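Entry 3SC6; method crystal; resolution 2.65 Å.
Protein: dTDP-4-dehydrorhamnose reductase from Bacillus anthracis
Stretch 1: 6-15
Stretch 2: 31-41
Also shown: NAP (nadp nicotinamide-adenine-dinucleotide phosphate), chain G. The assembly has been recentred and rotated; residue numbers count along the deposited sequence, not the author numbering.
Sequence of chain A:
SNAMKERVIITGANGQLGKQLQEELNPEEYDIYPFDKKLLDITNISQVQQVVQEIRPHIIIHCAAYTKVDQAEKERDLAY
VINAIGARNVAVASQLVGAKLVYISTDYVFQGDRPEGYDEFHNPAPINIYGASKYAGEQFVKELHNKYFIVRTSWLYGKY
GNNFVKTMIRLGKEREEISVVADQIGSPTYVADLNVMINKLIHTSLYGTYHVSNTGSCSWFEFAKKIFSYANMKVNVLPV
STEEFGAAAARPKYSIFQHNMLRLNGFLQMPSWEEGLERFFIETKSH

Stretch 1 (6-15) ERVIITGANG
Stretch 2 31-41: DIYPFDKKLLD

Two parallel strands, one running to Thr 11 and the other through 31-35, lie side by side with their axes 4.8 Å apart at closest approach and an 18° angle between their N-to-C directions. The register pairs Arg 7 with Asp 31, Val 8 with Ile 32, Ile 9 with Tyr 33, Ile 10 with Pro 34 and Thr 11 with Phe 35, at CA-CA distances of 4.7 to 5.5 Å. Both strands are extended, with phi/psi -131/130 at Val 8, -105/138 at Ile 9, -122/117 at Ile 10, -113/87 at Tyr 33, -82/146 at Pro 34 and -136/134 at Phe 35.

The backbone ladder is the main fastening. Asp 31 N donates to Glu 6 O (2.8 Å), Val 8 N to Asp 31 O (3.1 Å), Tyr 33 N to Val 8 O (2.9 Å), Ile 10 N to Tyr 33 O (3.3 Å) and Phe 35 N to Ile 10 O (3.1 Å). Even-numbered residues of the first strand thus bond to odd-numbered residues of the second, which lets proline occupy position 34: its nitrogen has no hydrogen, and this ladder asks none of it. Ile 9 CA adds a CA-H...O contact to Tyr 33 O at 3.5 Å.

Where the first strand ends, Phe 35 O gathers the chain that follows. It accepts a nearly straight bond from Ala 13 N (3.2 Å) and a weak one from Gly 12 N (3.2 Å). Water 1 accepts from Gly 12 N (2.9 Å) and lies 2.9 Å from Phe 35 O. Gly 12 has phi/psi 78/47, a positive phi that favours glycine, and begins a type I turn ending at Gly 15. A CB on Gly 12 would clash with NAP O4B, and one on Gly 15 with NAP O5B, so both glycines make room for the NADP.

Apolar side chains pack on both faces of the pair. The stretches bury 650 Å² between them; Val 8, Ile 9, Ile 10 and Leu 40 are buried in the whole assembly, where aliphatic side chains need no polar partner. On the face of Val 8, Ile 10, Ile 32 and Pro 34, Val 8 CG2 meets Ile 32 CG1 at 4.0 Å and Ile 10 CD1 meets Ile 32 CG2 at 4.2 Å; all three branched residues have chi1 m, and both isoleucines chi2 t. Beyond the strand, Ala 13 points its small CB toward Pro 34 CB, 3.6 Å away. On the other face, Ile 9 (m, t) sets CG2 3.9 Å from Phe 35 CD2 and CG1 4.2 Å from Tyr 33 CB. Both aromatics have chi1 m and chi2 near -90°. Leu 40 (t, p) returns to this face, with CD2 3.6 Å from Thr 11 CG2; Thr 11 is p, and its OG1 is satisfied elsewhere in the structure.

Polar groups finish the loop end. Asp 36 (chi1 t) takes a very short bond from Lys 37 N to OD1 (2.4 Å) and forms a salt bridge with Lys 38 NZ, whose hydrogen bond to Asp 36 OD2 is weak at 3.4 Å. Water 2 links the stretches, accepting from Asn 14 N (3.3 Å) and donating to Asp 36 OD1 (2.8 Å). Asp 41 OD1 accepts from NAP N6A at 3.0 Å.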

ATOM      1  N   GLU A   6     -12.630  -1.212  21.307  1.00 60.26           N
ATOM      2  CA  GLU A   6     -11.625  -2.120  20.750  1.00 58.67           C
ATOM      3  C   GLU A   6     -10.201  -1.544  20.700  1.00 57.87           C
ATOM      4  O   GLU A   6      -9.997  -0.338  20.745  1.00 58.34           O
ATOM      5  CB  GLU A   6     -12.084  -2.660  19.399  1.00 57.76           C
ATOM      6  CG  GLU A   6     -13.376  -3.459  19.516  1.00 58.70           C
ATOM      7  CD  GLU A   6     -13.864  -4.002  18.196  1.00 60.43           C
ATOM      8  OE1 GLU A   6     -13.196  -3.775  17.166  1.00 60.09           O
ATOM      9  OE2 GLU A   6     -14.925  -4.658  18.192  1.00 64.20           O
ATOM     10  N   ARG A   7      -9.232  -2.443  20.575  1.00 56.41           N
ATOM     11  CA  ARG A   7      -7.810  -2.111  20.549  1.00 55.95           C
ATOM     12  C   ARG A   7      -7.237  -2.445  19.186  1.00 53.27           C
ATOM     13  O   ARG A   7      -7.492  -3.529  18.670  1.00 52.33           O
ATOM     14  CB  ARG A   7      -7.178  -3.059  21.537  1.00 56.61           C
ATOM     15  CG  ARG A   7      -7.927  -3.060  22.830  1.00 59.67           C
ATOM     16  CD  ARG A   7      -7.619  -4.294  23.598  1.00 62.34           C
ATOM     17  NE  ARG A   7      -8.601  -4.436  24.651  1.00 65.98           N
ATOM     18  CZ  ARG A   7      -8.788  -5.546  25.344  1.00 71.21           C
ATOM     19  NH1 ARG A   7      -9.734  -5.583  26.276  1.00 75.74           N
ATOM     20  NH2 ARG A   7      -8.063  -6.630  25.080  1.00 71.14           N
ATOM     21  N   VAL A   8      -6.438  -1.545  18.619  1.00 51.94           N
ATOM     22  CA  VAL A   8      -5.848  -1.791  17.310  1.00 49.72           C
ATOM     23  C   VAL A   8      -4.356  -1.513  17.310  1.00 49.14           C
ATOM     24  O   VAL A   8      -3.915  -0.473  17.783  1.00 50.25           O
ATOM     25  CB  VAL A   8      -6.489  -0.900  16.216  1.00 49.18           C
ATOM     26  CG1 VAL A   8      -7.978  -1.148  16.137  1.00 49.39           C
ATOM     27  CG2 VAL A   8      -6.238   0.556  16.500  1.00 51.25           C
ATOM     28  N   ILE A   9      -3.579  -2.461  16.801  1.00 47.68           N
ATOM     29  CA  ILE A   9      -2.132  -2.311  16.719  1.00 47.58           C
ATOM     30  C   ILE A   9      -1.749  -2.022  15.276  1.00 46.66           C
ATOM     31  O   ILE A   9      -2.299  -2.619  14.354  1.00 44.98           O
ATOM     32  CB  ILE A   9      -1.371  -3.569  17.192  1.00 47.87           C
ATOM     33  CG1 ILE A   9      -1.568  -3.777  18.694  1.00 49.42           C
ATOM     34  CG2 ILE A   9       0.118  -3.424  16.935  1.00 47.78           C
ATOM     35  CD1 ILE A   9      -0.795  -4.968  19.253  1.00 48.51           C
ATOM     36  N   ILE A  10      -0.817  -1.087  15.088  1.00 47.50           N
ATOM     37  CA  ILE A  10      -0.345  -0.716  13.756  1.00 46.80           C
ATOM     38  C   ILE A  10       1.163  -0.932  13.670  1.00 47.16           C
ATOM     39  O   ILE A  10       1.926  -0.300  14.393  1.00 48.44           O
ATOM     40  CB  ILE A  10      -0.651   0.752  13.421  1.00 46.98           C
ATOM     41  CG1 ILE A  10      -2.157   1.010  13.489  1.00 47.91           C
ATOM     42  CG2 ILE A  10      -0.140   1.089  12.042  1.00 45.96           C
ATOM     43  CD1 ILE A  10      -2.548   2.435  13.156  1.00 46.66           C
ATOM     44  N   THR A  11       1.585  -1.839  12.795  1.00 46.49           N
ATOM     45  CA  THR A  11       3.005  -2.125  12.622  1.00 47.91           C
ATOM     46  C   THR A  11       3.553  -1.229  11.506  1.00 49.04           C
ATOM     47  O   THR A  11       2.960  -1.133  10.435  1.00 48.68           O
ATOM     48  CB  THR A  11       3.245  -3.605  12.283  1.00 47.12           C
ATOM     49  OG1 THR A  11       2.597  -3.931  11.048  1.00 46.26           O
ATOM     50  CG2 THR A  11       2.704  -4.499  13.389  1.00 46.00           C
ATOM     51  N   GLY A  12       4.687  -0.582  11.758  1.00 51.25           N
ATOM     52  CA  GLY A  12       5.298   0.316  10.773  1.00 52.74           C
ATOM     53  C   GLY A  12       4.549   1.644  10.783  1.00 54.10           C
ATOM     54  O   GLY A  12       4.211   2.190   9.731  1.00 54.36           O
ATOM     55  N   ALA A  13       4.306   2.158  11.989  1.00 55.49           N
ATOM     56  CA  ALA A  13       3.584   3.415  12.204  1.00 56.67           C
ATOM     57  C   ALA A  13       4.243   4.684  11.655  1.00 58.80           C
ATOM     58  O   ALA A  13       3.552   5.675  11.433  1.00 59.66           O
ATOM     59  CB  ALA A  13       3.294   3.592  13.688  1.00 57.30           C
ATOM     60  N   ASN A  14       5.561   4.674  11.456  1.00 60.18           N
ATOM     61  CA  ASN A  14       6.250   5.862  10.929  1.00 62.49           C
ATOM     62  C   ASN A  14       6.232   5.994   9.409  1.00 61.91           C
ATOM     63  O   ASN A  14       6.607   7.039   8.873  1.00 63.71           O
ATOM     64  CB  ASN A  14       7.693   5.940  11.438  1.00 64.30           C
ATOM     65  CG  ASN A  14       7.771   6.113  12.939  1.00 67.17           C
ATOM     66  OD1 ASN A  14       6.748   6.155  13.624  1.00 70.18           O
ATOM     67  ND2 ASN A  14       8.988   6.225  13.460  1.00 69.88           N
ATOM     68  N   GLY A  15       5.790   4.946   8.716  1.00 59.93           N
ATOM     69  CA  GLY A  15       5.727   4.958   7.254  1.00 59.60           C
ATOM     70  C   GLY A  15       4.576   5.790   6.724  1.00 59.81           C
ATOM     71  O   GLY A  15       3.827   6.387   7.493  1.00 59.94           O
ATOM     72  N   ASP A  31      -8.501   2.063  20.773  1.00 67.14           N
ATOM     73  CA  ASP A  31      -7.315   2.443  21.539  1.00 68.20           C
ATOM     74  C   ASP A  31      -6.227   2.159  20.525  1.00 66.48           C
ATOM     75  O   ASP A  31      -5.885   1.001  20.287  1.00 65.32           O
ATOM     76  CB  ASP A  31      -7.103   1.593  22.794  1.00 69.00           C
ATOM     77  CG  ASP A  31      -8.179   1.797  23.833  1.00 72.02           C
ATOM     78  OD1 ASP A  31      -9.045   2.668  23.631  1.00 75.13           O
ATOM     79  OD2 ASP A  31      -8.134   1.104  24.873  1.00 73.76           O
ATOM     80  N   ILE A  32      -5.694   3.211  19.918  1.00 66.23           N
ATOM     81  CA  ILE A  32      -4.657   3.060  18.903  1.00 65.16           C
ATOM     82  C   ILE A  32      -3.259   2.876  19.479  1.00 64.87           C
ATOM     83  O   ILE A  32      -2.735   3.765  20.145  1.00 66.68           O
ATOM     84  CB  ILE A  32      -4.649   4.273  17.959  1.00 66.03           C
ATOM     85  CG1 ILE A  32      -6.052   4.492  17.365  1.00 66.57           C
ATOM     86  CG2 ILE A  32      -3.603   4.079  16.872  1.00 64.75           C
ATOM     87  CD1 ILE A  32      -6.159   5.692  16.451  1.00 67.55           C
ATOM     88  N   TYR A  33      -2.662   1.716  19.207  1.00 62.91           N
ATOM     89  CA  TYR A  33      -1.320   1.398  19.685  1.00 62.83           C
ATOM     90  C   TYR A  33      -0.341   1.295  18.525  1.00 62.05           C
ATOM     91  O   TYR A  33      -0.118   0.209  17.999  1.00 60.76           O
ATOM     92  CB  TYR A  33      -1.311   0.076  20.447  1.00 62.24           C
ATOM     93  CG  TYR A  33      -2.167   0.055  21.684  1.00 62.16           C
ATOM     94  CD1 TYR A  33      -1.641   0.411  22.919  1.00 62.60           C
ATOM     95  CD2 TYR A  33      -3.496  -0.335  21.624  1.00 60.53           C
ATOM     96  CE1 TYR A  33      -2.416   0.385  24.058  1.00 63.53           C
ATOM     97  CE2 TYR A  33      -4.280  -0.361  22.756  1.00 61.85           C
ATOM     98  CZ  TYR A  33      -3.735  -0.001  23.971  1.00 63.17           C
ATOM     99  OH  TYR A  33      -4.514  -0.025  25.100  1.00 65.84           O
ATOM    100  N   PRO A  34       0.247   2.427  18.118  1.00 63.09           N
ATOM    101  CA  PRO A  34       1.202   2.417  17.020  1.00 62.63           C
ATOM    102  C   PRO A  34       2.593   2.011  17.488  1.00 63.26           C
ATOM    103  O   PRO A  34       2.981   2.331  18.609  1.00 64.49           O
ATOM    104  CB  PRO A  34       1.216   3.875  16.574  1.00 63.60           C
ATOM    105  CG  PRO A  34       0.962   4.632  17.821  1.00 64.82           C
ATOM    106  CD  PRO A  34       0.012   3.791  18.626  1.00 64.30           C
ATOM    107  N   PHE A  35       3.327   1.306  16.635  1.00 62.95           N
ATOM    108  CA  PHE A  35       4.683   0.861  16.952  1.00 63.92           C
ATOM    109  C   PHE A  35       5.640   1.067  15.798  1.00 64.87           C
ATOM    110  O   PHE A  35       5.340   0.736  14.656  1.00 63.58           O
ATOM    111  CB  PHE A  35       4.721  -0.613  17.362  1.00 62.92           C
ATOM    112  CG  PHE A  35       4.059  -0.901  18.668  1.00 61.87           C
ATOM    113  CD1 PHE A  35       4.803  -0.897  19.836  1.00 62.37           C
ATOM    114  CD2 PHE A  35       2.707  -1.180  18.738  1.00 60.37           C
ATOM    115  CE1 PHE A  35       4.212  -1.168  21.051  1.00 62.73           C
ATOM    116  CE2 PHE A  35       2.108  -1.448  19.952  1.00 60.70           C
ATOM    117  CZ  PHE A  35       2.863  -1.442  21.111  1.00 62.17           C
ATOM    118  N   ASP A  36       6.807   1.604  16.119  1.00 67.56           N
ATOM    119  CA  ASP A  36       7.827   1.857  15.129  1.00 69.17           C
ATOM    120  C   ASP A  36       8.664   0.587  15.012  1.00 68.71           C
ATOM    121  O   ASP A  36       8.401  -0.412  15.683  1.00 67.65           O
ATOM    122  CB  ASP A  36       8.706   3.041  15.570  1.00 71.79           C
ATOM    123  CG  ASP A  36       9.775   3.414  14.535  1.00 74.99           C
ATOM    124  OD1 ASP A  36       9.730   2.879  13.402  1.00 75.73           O
ATOM    125  OD2 ASP A  36      10.646   4.261  14.850  1.00 79.15           O
ATOM    126  N   LYS A  37       9.664   0.646  14.147  1.00 69.62           N
ATOM    127  CA  LYS A  37      10.583  -0.447  13.892  1.00 69.91           C
ATOM    128  C   LYS A  37      11.330  -0.887  15.170  1.00 71.11           C
ATOM    129  O   LYS A  37      11.496  -2.083  15.415  1.00 71.11           O
ATOM    130  CB  LYS A  37      11.568   0.025  12.815  1.00 70.78           C
ATOM    131  CG  LYS A  37      12.619  -0.959  12.354  1.00 71.93           C
ATOM    132  CD  LYS A  37      13.486  -0.284  11.297  1.00 74.45           C
ATOM    133  CE  LYS A  37      14.585  -1.184  10.774  1.00 77.13           C
ATOM    134  NZ  LYS A  37      15.424  -0.472   9.760  1.00 79.34           N
ATOM    135  N   LYS A  38      11.761   0.075  15.988  1.00 72.59           N
ATOM    136  CA  LYS A  38      12.490  -0.236  17.228  1.00 73.85           C
ATOM    137  C   LYS A  38      11.603  -0.754  18.373  1.00 72.98           C
ATOM    138  O   LYS A  38      12.034  -1.598  19.161  1.00 73.38           O
ATOM    139  CB  LYS A  38      13.290   0.983  17.713  1.00 76.06           C
ATOM    140  CG  LYS A  38      14.336   1.488  16.715  1.00 78.12           C
ATOM    141  CD  LYS A  38      15.169   2.656  17.269  1.00 82.28           C
ATOM    142  CE  LYS A  38      14.327   3.881  17.634  1.00 84.07           C
ATOM    143  NZ  LYS A  38      13.575   4.429  16.470  1.00 83.22           N
ATOM    144  N   LEU A  39      10.376  -0.245  18.470  1.00 71.60           N
ATOM    145  CA  LEU A  39       9.454  -0.673  19.528  1.00 70.74           C
ATOM    146  C   LEU A  39       8.764  -2.002  19.212  1.00 68.31           C
ATOM    147  O   LEU A  39       8.249  -2.666  20.113  1.00 67.92           O
ATOM    148  CB  LEU A  39       8.409   0.413  19.798  1.00 71.15           C
ATOM    149  CG  LEU A  39       8.968   1.761  20.273  1.00 73.83           C
ATOM    150  CD1 LEU A  39       7.860   2.804  20.404  1.00 73.46           C
ATOM    151  CD2 LEU A  39       9.731   1.603  21.593  1.00 74.64           C
ATOM    152  N   LEU A  40       8.750  -2.380  17.933  1.00 66.34           N
ATOM    153  CA  LEU A  40       8.127  -3.634  17.492  1.00 64.26           C
ATOM    154  C   LEU A  40       8.794  -4.130  16.214  1.00 63.15           C
ATOM    155  O   LEU A  40       8.340  -3.828  15.105  1.00 61.84           O
ATOM    156  CB  LEU A  40       6.622  -3.451  17.264  1.00 63.12           C
ATOM    157  CG  LEU A  40       5.829  -4.680  16.785  1.00 61.84           C
ATOM    158  CD1 LEU A  40       6.005  -5.854  17.728  1.00 61.78           C
ATOM    159  CD2 LEU A  40       4.349  -4.343  16.621  1.00 60.07           C
ATOM    160  N   ASP A  41       9.882  -4.880  16.377  1.00 63.22           N
ATOM    161  CA  ASP A  41      10.619  -5.420  15.244  1.00 62.36           C
ATOM    162  C   ASP A  41       9.872  -6.644  14.723  1.00 60.64           C
ATOM    163  O   ASP A  41       9.809  -7.678  15.380  1.00 60.59           O
ATOM    164  CB  ASP A  41      12.048  -5.778  15.651  1.00 63.52           C
ATOM    165  CG  ASP A  41      12.872  -6.297  14.491  1.00 63.27           C
ATOM    166  OD1 ASP A  41      12.330  -6.424  13.375  1.00 61.40           O
ATOM    167  OD2 ASP A  41      14.069  -6.576  14.696  1.00 66.64           O
TER
HETATM  168  PA  NAP G 285       6.911   2.742   4.016  1.00 60.45           P
HETATM  169  O1A NAP G 285       8.260   2.181   3.639  1.00 59.85           O
HETATM  170  O2A NAP G 285       6.785   4.217   4.331  1.00 58.79           O
HETATM  171  O5B NAP G 285       6.325   1.915   5.265  1.00 59.65           O
HETATM  172  C5B NAP G 285       6.936   0.716   5.735  1.00 59.18           C
HETATM  173  C4B NAP G 285       7.394   0.927   7.174  1.00 58.22           C
HETATM  174  O4B NAP G 285       7.795  -0.327   7.748  1.00 57.98           O
HETATM  175  C3B NAP G 285       8.590   1.873   7.263  1.00 57.50           C
HETATM  176  O3B NAP G 285       8.322   2.984   8.123  1.00 55.08           O
HETATM  177  C2B NAP G 285       9.702   1.026   7.838  1.00 57.55           C
HETATM  178  O2B NAP G 285      10.547   1.768   8.716  1.00 58.30           O
HETATM  179  C1B NAP G 285       8.942  -0.080   8.559  1.00 56.91           C
HETATM  180  N9A NAP G 285       9.795  -1.269   8.831  1.00 54.53           N
HETATM  181  C8A NAP G 285      10.889  -1.670   8.156  1.00 52.90           C
HETATM  182  N7A NAP G 285      11.384  -2.779   8.752  1.00 52.32           N
HETATM  183  C5A NAP G 285      10.598  -3.059   9.808  1.00 51.54           C
HETATM  184  C6A NAP G 285      10.602  -4.113  10.849  1.00 49.70           C
HETATM  185  N6A NAP G 285      11.554  -5.078  10.853  1.00 48.31           N
HETATM  186  N1A NAP G 285       9.626  -4.091  11.787  1.00 49.94           N
HETATM  187  C2A NAP G 285       8.682  -3.129  11.774  1.00 52.23           C
HETATM  188  N3A NAP G 285       8.665  -2.159  10.837  1.00 52.47           N
HETATM  189  C4A NAP G 285       9.603  -2.103   9.856  1.00 52.90           C
HETATM  190  O3  NAP G 285       5.858   2.364   2.850  1.00 61.63           O
HETATM  191  PN  NAP G 285       4.252   2.459   3.043  1.00 61.32           P
HETATM  192  O1N NAP G 285       3.651   2.834   1.709  1.00 62.92           O
HETATM  193  O2N NAP G 285       3.919   3.251   4.282  1.00 59.73           O
HETATM  194  O5D NAP G 285       3.851   0.934   3.346  1.00 65.90           O
HETATM  195  C5D NAP G 285       2.481   0.534   3.371  1.00 67.98           C
HETATM  196  C4D NAP G 285       2.314  -0.850   2.747  1.00 68.93           C
HETATM  197  O4D NAP G 285       1.772  -0.733   1.422  1.00 69.89           O
HETATM  198  C3D NAP G 285       3.629  -1.615   2.627  1.00 68.88           C
HETATM  199  O3D NAP G 285       3.514  -2.894   3.256  1.00 67.59           O
HETATM  200  C2D NAP G 285       3.868  -1.776   1.141  1.00 68.85           C
HETATM  201  O2D NAP G 285       4.419  -3.064   0.864  1.00 66.20           O
HETATM  202  C1D NAP G 285       2.489  -1.585   0.518  1.00 70.70           C
HETATM  203  N1N NAP G 285       2.527  -0.997  -0.830  1.00 73.35           N
HETATM  204  C2N NAP G 285       3.073   0.216  -1.023  1.00 75.20           C
HETATM  205  C3N NAP G 285       3.112   0.788  -2.294  1.00 76.06           C
HETATM  206  C7N NAP G 285       3.733   2.147  -2.477  1.00 76.52           C
HETATM  207  O7N NAP G 285       4.259   2.691  -1.516  1.00 76.95           O
HETATM  208  N7N NAP G 285       3.704   2.741  -3.668  1.00 77.08           N
HETATM  209  C4N NAP G 285       2.570   0.087  -3.368  1.00 75.71           C
HETATM  210  C5N NAP G 285       2.008  -1.159  -3.143  1.00 74.59           C
HETATM  211  C6N NAP G 285       1.995  -1.682  -1.855  1.00 74.04           C
HETATM  212  P2B NAP G 285      12.029   2.207   8.255  1.00 58.86           P
HETATM  213  O1X NAP G 285      12.448   3.170   9.339  1.00 60.87           O
HETATM  214  O2X NAP G 285      12.820   0.921   8.229  1.00 60.63           O
HETATM  215  O3X NAP G 285      11.830   2.835   6.898  1.00 57.85           O
HETATM  216  O   HOH W   1       5.875  -2.062  13.998  1.00 22.16           O
HETATM  217  O   HOH W   2       7.872   2.346  11.376  1.00 28.22           O